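Local structure of phytase (2GFI) at residues Arg167-Gln170 and Thr171-Tyr174; Met138-Gly141 and Ile142-Thr146; Ile274-Asn277 and Glu278-Ile281. The protein probably hydrolyses phytate (inositol hexakisphosphate), releasing phosphate from the 3-position as a histidine acid phosphatase. All coordinates share one frame; numbering follows the deposited sequence.

Contact 1. Residues Arg167-Gln170 and Thr171-Tyr174; sequences RVYQ and TSQY
The Tyr169 ring and the side-chain amide of Gln173 are turned nearly parallel, their planes 8° apart. Gln173 CG does most of the touching. It sits over one face of the ring in a CH-pi contact, offset toward the rim, and lies 3.6 Å from Tyr169 CZ. A bend at chi2 (-53°) carries the Gln173 amide out over the phenol end, where its CD is 3.8 Å from Tyr169 OH. Gln173 OE1 is hydrogen-bonded to Thr191 OG1.

Gln170 and Tyr174 are arranged differently. They run side by side and point the same way, with amide and ring planes steeply inclined. Gln170 CG lies 3.7 Å from Tyr174 CE1. The ring turns its edge to the backbone, with Tyr174 CD1 3.4 Å from Gln170 O. Both polar ends then meet Asp182 of the second subunit: Gln170 NE2 bonds to its carboxylate and Tyr174 OH to its backbone N.

All four residues lie on helix 166-180, the helix of a beta-alpha-beta unit between parallel strands 158-163 and 189-194. Two hydroxyls bond back to the carbonyls of this helix. Thr171 OG1 stands beside its own backbone N (chi1 -64°) and donates to Arg167 O at 2.8 Å. Thr171 N reaches the same oxygen from the opposite face of the carbonyl plane. Ser172 OG donates to Tyr169 O at 2.6 Å, on the same face as Gln173 N. Thr171 OG1 also bonds to Gly71 N, next to His70, the predicted nucleophile. The Arg167 side chain touches His70 and forms a salt bridge with Glu119.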
# COMPACT_ATOMS: atom_id res chain seq x y z
N ARG A 167 1.09 -33.02 6.45
CA ARG A 167 1.12 -31.61 6.10
C ARG A 167 2.45 -31.26 5.38
O ARG A 167 2.44 -30.49 4.45
CB ARG A 167 0.87 -30.71 7.35
CG ARG A 167 1.89 -30.88 8.43
CD ARG A 167 1.90 -29.84 9.57
NE ARG A 167 1.07 -30.38 10.58
CZ ARG A 167 1.37 -30.65 11.83
NH1 ARG A 167 2.52 -30.36 12.39
NH2 ARG A 167 0.42 -31.18 12.54
N VAL A 168 3.57 -31.82 5.85
CA VAL A 168 4.89 -31.55 5.28
C VAL A 168 4.94 -32.12 3.85
O VAL A 168 5.40 -31.46 2.89
CB VAL A 168 5.99 -32.21 6.12
CG1 VAL A 168 7.30 -32.17 5.41
CG2 VAL A 168 6.15 -31.52 7.48
N TYR A 169 4.47 -33.35 3.74
CA TYR A 169 4.50 -34.05 2.51
C TYR A 169 3.64 -33.31 1.50
O TYR A 169 4.01 -33.18 0.32
CB TYR A 169 3.99 -35.49 2.68
CG TYR A 169 3.78 -36.15 1.34
CD1 TYR A 169 4.86 -36.71 0.63
CD2 TYR A 169 2.53 -36.17 0.76
CE1 TYR A 169 4.67 -37.29 -0.63
CE2 TYR A 169 2.34 -36.72 -0.47
CZ TYR A 169 3.40 -37.29 -1.15
OH TYR A 169 3.15 -37.85 -2.36
N GLN A 170 2.48 -32.85 1.95
CA GLN A 170 1.56 -32.17 1.06
C GLN A 170 2.16 -30.84 0.60
O GLN A 170 2.09 -30.49 -0.55
CB GLN A 170 0.18 -31.98 1.71
CG GLN A 170 -0.82 -31.45 0.73
CD GLN A 170 -2.22 -31.56 1.25
OE1 GLN A 170 -2.50 -31.15 2.37
NE2 GLN A 170 -3.13 -32.10 0.41
N THR A 171 2.80 -30.14 1.51
CA THR A 171 3.53 -28.94 1.16
C THR A 171 4.49 -29.23 0.01
O THR A 171 4.49 -28.48 -0.98
CB THR A 171 4.27 -28.43 2.37
OG1 THR A 171 3.30 -28.05 3.34
CG2 THR A 171 4.98 -27.11 2.05
N SER A 172 5.23 -30.34 0.11
CA SER A 172 6.31 -30.60 -0.82
C SER A 172 5.70 -30.77 -2.19
O SER A 172 6.28 -30.34 -3.17
CB SER A 172 7.14 -31.84 -0.40
OG SER A 172 6.45 -33.04 -0.65
N GLN A 173 4.51 -31.36 -2.23
CA GLN A 173 3.81 -31.66 -3.47
C GLN A 173 3.21 -30.44 -4.09
O GLN A 173 3.21 -30.30 -5.31
CB GLN A 173 2.70 -32.70 -3.24
CG GLN A 173 3.26 -34.04 -2.79
CD GLN A 173 4.32 -34.54 -3.75
OE1 GLN A 173 5.52 -34.45 -3.46
NE2 GLN A 173 3.89 -34.99 -4.90
N TYR A 174 2.66 -29.55 -3.27
CA TYR A 174 2.15 -28.31 -3.82
C TYR A 174 3.29 -27.45 -4.33
O TYR A 174 3.16 -26.86 -5.38
CB TYR A 174 1.30 -27.56 -2.80
CG TYR A 174 -0.13 -27.99 -2.88
CD1 TYR A 174 -0.59 -29.08 -2.15
CD2 TYR A 174 -1.03 -27.33 -3.70
CE1 TYR A 174 -1.93 -29.49 -2.21
CE2 TYR A 174 -2.36 -27.69 -3.76
CZ TYR A 174 -2.80 -28.80 -3.02
OH TYR A 174 -4.12 -29.20 -3.10

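Contact 2. Residues Met138-Gly141 and Ile142-Thr146; sequences MKHG and IAFRT
His140 and Phe144 stand side by side, one helical turn apart, and point the same way. Each has its ring anti to the backbone N (chi1 -176° and -166°), which sends both toward the same flank. Their planes are 77° apart and the approach is oblique. His140 NE2 comes to 3.9 Å from Phe144 CD1. The closest packing is nearer the backbone, where Phe144 CB rests 3.2 Å from His140 O. Phe144 N bonds to that same oxygen at 2.8 Å.

This flank of helix 133-148 faces the central sheet of the histidine phosphatase fold. Phe144 packs on strands 59-69, 326-331 and 374-382. Phe175 of helix 166-180 meets both rings edge-to-face.

The other flank is looser within the helix. Ala143 is partly exposed, and within the helix its CB meets only backbone, with Lys139 O at 3.5 Å. Ile142 likewise meets carbonyl rather than side chain, its CG1 lying 3.4 Å from Met138 O. Other chains cover this part. Met138 packs on Ile142 of the second subunit, and Ala143 on Asp19 of the third. Lys139 NZ bonds to Leu20 O of the third subunit and Gln18 O of the fourth.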
# COMPACT_ATOMS: atom_id res chain seq x y z
N MET A 138 2.29 -23.84 -3.19
CA MET A 138 2.19 -23.77 -4.65
C MET A 138 2.78 -22.45 -5.20
O MET A 138 3.60 -22.47 -6.10
CB MET A 138 0.74 -23.97 -5.10
CG MET A 138 0.57 -24.17 -6.62
SD MET A 138 -1.02 -24.88 -7.19
CE MET A 138 -0.54 -26.58 -7.33
N LYS A 139 2.39 -21.30 -4.65
CA LYS A 139 2.89 -19.99 -5.14
C LYS A 139 4.39 -19.90 -4.95
O LYS A 139 5.08 -19.29 -5.78
CB LYS A 139 2.24 -18.82 -4.40
CG LYS A 139 0.79 -18.64 -4.64
CD LYS A 139 0.31 -17.37 -3.93
CE LYS A 139 -1.16 -17.06 -4.23
NZ LYS A 139 -1.74 -16.25 -3.13
N HIS A 140 4.87 -20.46 -3.83
CA HIS A 140 6.28 -20.51 -3.53
C HIS A 140 7.03 -21.33 -4.61
O HIS A 140 8.04 -20.89 -5.13
CB HIS A 140 6.55 -21.09 -2.13
CG HIS A 140 8.00 -21.06 -1.74
ND1 HIS A 140 8.50 -21.74 -0.66
CD2 HIS A 140 9.06 -20.45 -2.33
CE1 HIS A 140 9.81 -21.54 -0.57
NE2 HIS A 140 10.17 -20.74 -1.57
N GLY A 141 6.52 -22.51 -4.93
CA GLY A 141 7.10 -23.34 -5.98
C GLY A 141 7.21 -22.55 -7.28
O GLY A 141 8.27 -22.54 -7.87
N ILE A 142 6.15 -21.87 -7.70
CA ILE A 142 6.17 -21.06 -8.91
C ILE A 142 7.29 -20.03 -8.88
O ILE A 142 8.04 -19.90 -9.82
CB ILE A 142 4.82 -20.33 -9.11
CG1 ILE A 142 3.65 -21.31 -9.30
CG2 ILE A 142 4.92 -19.28 -10.22
CD1 ILE A 142 2.24 -20.59 -9.42
N ALA A 143 7.37 -19.29 -7.78
CA ALA A 143 8.30 -18.21 -7.59
C ALA A 143 9.69 -18.76 -7.61
O ALA A 143 10.64 -18.14 -8.10
CB ALA A 143 8.03 -17.50 -6.23
N PHE A 144 9.82 -19.93 -7.00
CA PHE A 144 11.10 -20.57 -6.87
C PHE A 144 11.56 -21.01 -8.26
O PHE A 144 12.71 -20.83 -8.60
CB PHE A 144 10.98 -21.74 -5.91
CG PHE A 144 12.31 -22.29 -5.44
CD1 PHE A 144 12.87 -21.87 -4.22
CD2 PHE A 144 13.00 -23.26 -6.19
CE1 PHE A 144 14.08 -22.40 -3.75
CE2 PHE A 144 14.19 -23.80 -5.72
CZ PHE A 144 14.72 -23.37 -4.51
N ARG A 145 10.68 -21.59 -9.07
CA ARG A 145 11.04 -21.91 -10.43
C ARG A 145 11.45 -20.66 -11.17
O ARG A 145 12.46 -20.66 -11.86
CB ARG A 145 9.93 -22.63 -11.20
CG ARG A 145 10.26 -22.77 -12.70
CD ARG A 145 11.48 -23.66 -13.09
NE ARG A 145 10.87 -24.93 -13.23
CZ ARG A 145 10.64 -25.61 -14.32
NH1 ARG A 145 11.12 -25.30 -15.51
NH2 ARG A 145 9.93 -26.69 -14.14
N THR A 146 10.65 -19.59 -11.04
CA THR A 146 10.98 -18.33 -11.72
C THR A 146 12.38 -17.84 -11.38
O THR A 146 13.09 -17.45 -12.26
CB THR A 146 9.95 -17.22 -11.40
OG1 THR A 146 8.70 -17.56 -11.97
CG2 THR A 146 10.30 -15.97 -12.18

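Contact 3. Residues Ile274-Asn277 and Glu278-Ile281; sequences IFTN and EEFI
Thr276 and Glu279 form a capping box in which the returning bond strikes the carboxylate from above. Thr276 N donates to Glu279 OE1 at 2.9 Å. The bond is almost straight (172°), yet the donor stands 43° out of the carboxylate plane. The other half of the box runs from Glu279 N to Thr276 OG1 at 3.2 Å. Thr276 OG1 sits between its own backbone N and carbonyl carbon (chi1 63°), which turns it toward the first turn of the helix. Thr276 is thus the N-cap of helix 277-295.

The Glu279 carboxylate has further neighbours. OE1 lies in the plane of the Phe275 ring, at its edge, 3.4 Å from CD1. The ring and carboxylate planes are perpendicular. OE2 makes a salt bridge with Arg237 of helix 229-241, and a water beside Thr276 OG1 gives OE2 a weak bond. With Glu279 replaced by alanine, Thr276 N would probably lose its acceptor and Arg237 its charged mate.

Before the cap, the chain is pinned by aromatic packing. Phe275 CB sits over one face of the Phe280 ring, 3.7 Å from CE2, in a CH-pi contact. The edge of the Phe275 ring also points toward that face. Phe256 of helix 249-266 stacks on Phe275 and meets Phe280 as well. Further along, Ile281 N bonds to Asn277 O at 2.9 Å, and Ile281 CG1 packs 3.2 Å from the same oxygen.

The box satisfies Thr276 N and Glu279 N at the point where the helix begins. The negative carboxylate also lies at the positive end of the helix dipole, which probably stabilises it together with Arg237.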
# COMPACT_ATOMS: atom_id res chain seq x y z
N ILE A 274 -9.36 -9.57 20.50
CA ILE A 274 -9.59 -9.46 21.96
C ILE A 274 -8.33 -9.04 22.70
O ILE A 274 -8.36 -8.77 23.89
CB ILE A 274 -10.14 -10.79 22.51
CG1 ILE A 274 -9.04 -11.85 22.53
CG2 ILE A 274 -11.38 -11.23 21.70
CD1 ILE A 274 -9.45 -13.15 23.27
N PHE A 275 -7.21 -8.97 21.98
CA PHE A 275 -5.94 -8.63 22.64
C PHE A 275 -5.39 -7.28 22.22
O PHE A 275 -5.62 -6.82 21.08
CB PHE A 275 -4.89 -9.74 22.41
CG PHE A 275 -5.24 -11.04 23.05
CD1 PHE A 275 -5.40 -11.11 24.44
CD2 PHE A 275 -5.43 -12.18 22.29
CE1 PHE A 275 -5.73 -12.28 25.06
CE2 PHE A 275 -5.77 -13.38 22.91
CZ PHE A 275 -5.90 -13.43 24.29
N THR A 276 -4.66 -6.66 23.14
CA THR A 276 -3.93 -5.44 22.86
C THR A 276 -2.60 -5.81 22.26
O THR A 276 -2.13 -6.93 22.46
CB THR A 276 -3.69 -4.61 24.12
OG1 THR A 276 -2.87 -5.35 25.04
CG2 THR A 276 -5.04 -4.30 24.85
N ASN A 277 -1.97 -4.87 21.54
CA ASN A 277 -0.62 -5.08 21.01
C ASN A 277 0.34 -5.52 22.11
O ASN A 277 1.17 -6.42 21.93
CB ASN A 277 -0.09 -3.80 20.36
CG ASN A 277 -0.76 -3.51 19.05
OD1 ASN A 277 -1.96 -3.81 18.87
ND2 ASN A 277 -0.01 -2.96 18.10
N GLU A 278 0.20 -4.90 23.26
CA GLU A 278 1.09 -5.18 24.37
C GLU A 278 0.95 -6.65 24.84
O GLU A 278 1.92 -7.25 25.23
CB GLU A 278 0.85 -4.13 25.45
CG GLU A 278 1.28 -4.54 26.84
CD GLU A 278 1.24 -3.38 27.82
OE1 GLU A 278 0.31 -2.53 27.73
OE2 GLU A 278 2.14 -3.34 28.68
N GLU A 279 -0.24 -7.23 24.74
CA GLU A 279 -0.43 -8.62 25.10
C GLU A 279 0.14 -9.54 24.05
O GLU A 279 0.81 -10.51 24.39
CB GLU A 279 -1.91 -8.91 25.35
CG GLU A 279 -2.38 -8.27 26.64
CD GLU A 279 -3.85 -7.89 26.69
OE1 GLU A 279 -4.61 -7.99 25.67
OE2 GLU A 279 -4.25 -7.42 27.79
N PHE A 280 -0.10 -9.24 22.77
CA PHE A 280 0.49 -10.01 21.70
C PHE A 280 2.00 -10.04 21.80
O PHE A 280 2.63 -11.07 21.58
CB PHE A 280 0.16 -9.39 20.33
CG PHE A 280 -1.20 -9.68 19.85
CD1 PHE A 280 -1.59 -10.98 19.55
CD2 PHE A 280 -2.10 -8.64 19.63
CE1 PHE A 280 -2.89 -11.26 19.07
CE2 PHE A 280 -3.37 -8.89 19.16
CZ PHE A 280 -3.78 -10.21 18.89
N ILE A 281 2.60 -8.89 22.10
CA ILE A 281 4.06 -8.80 22.16
C ILE A 281 4.64 -9.66 23.29
O ILE A 281 5.71 -10.29 23.14
CB ILE A 281 4.46 -7.31 22.28
CG1 ILE A 281 4.24 -6.60 20.94
CG2 ILE A 281 5.87 -7.18 22.76
CD1 ILE A 281 4.26 -5.05 21.03
O HOH W 1 -2.91 -4.49 27.36

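Overall arrangement
Contacts 1 and 2 lie on neighbouring helices, 166-180 and 133-148, by the central sheet. They touch where Tyr174 CD2 meets Met138 CE at 3.7 Å. Both also reach the second subunit. Contact 3 is apart, at the start of helix 277-295, with its centre about 32 Å from that of contact 1 and on the opposite side of the chain's centre. All three are largely buried, but contact 3 lies furthest from that centre. Contact 1 adds hydroxyl-to-carbonyl bonds within its helix and borders the predicted nucleophile. Contact 2 is mainly apolar toward the sheet. Contact 3 joins a capping carboxylate to an aromatic cluster. Contacts 2 and 3 both touch the third subunit.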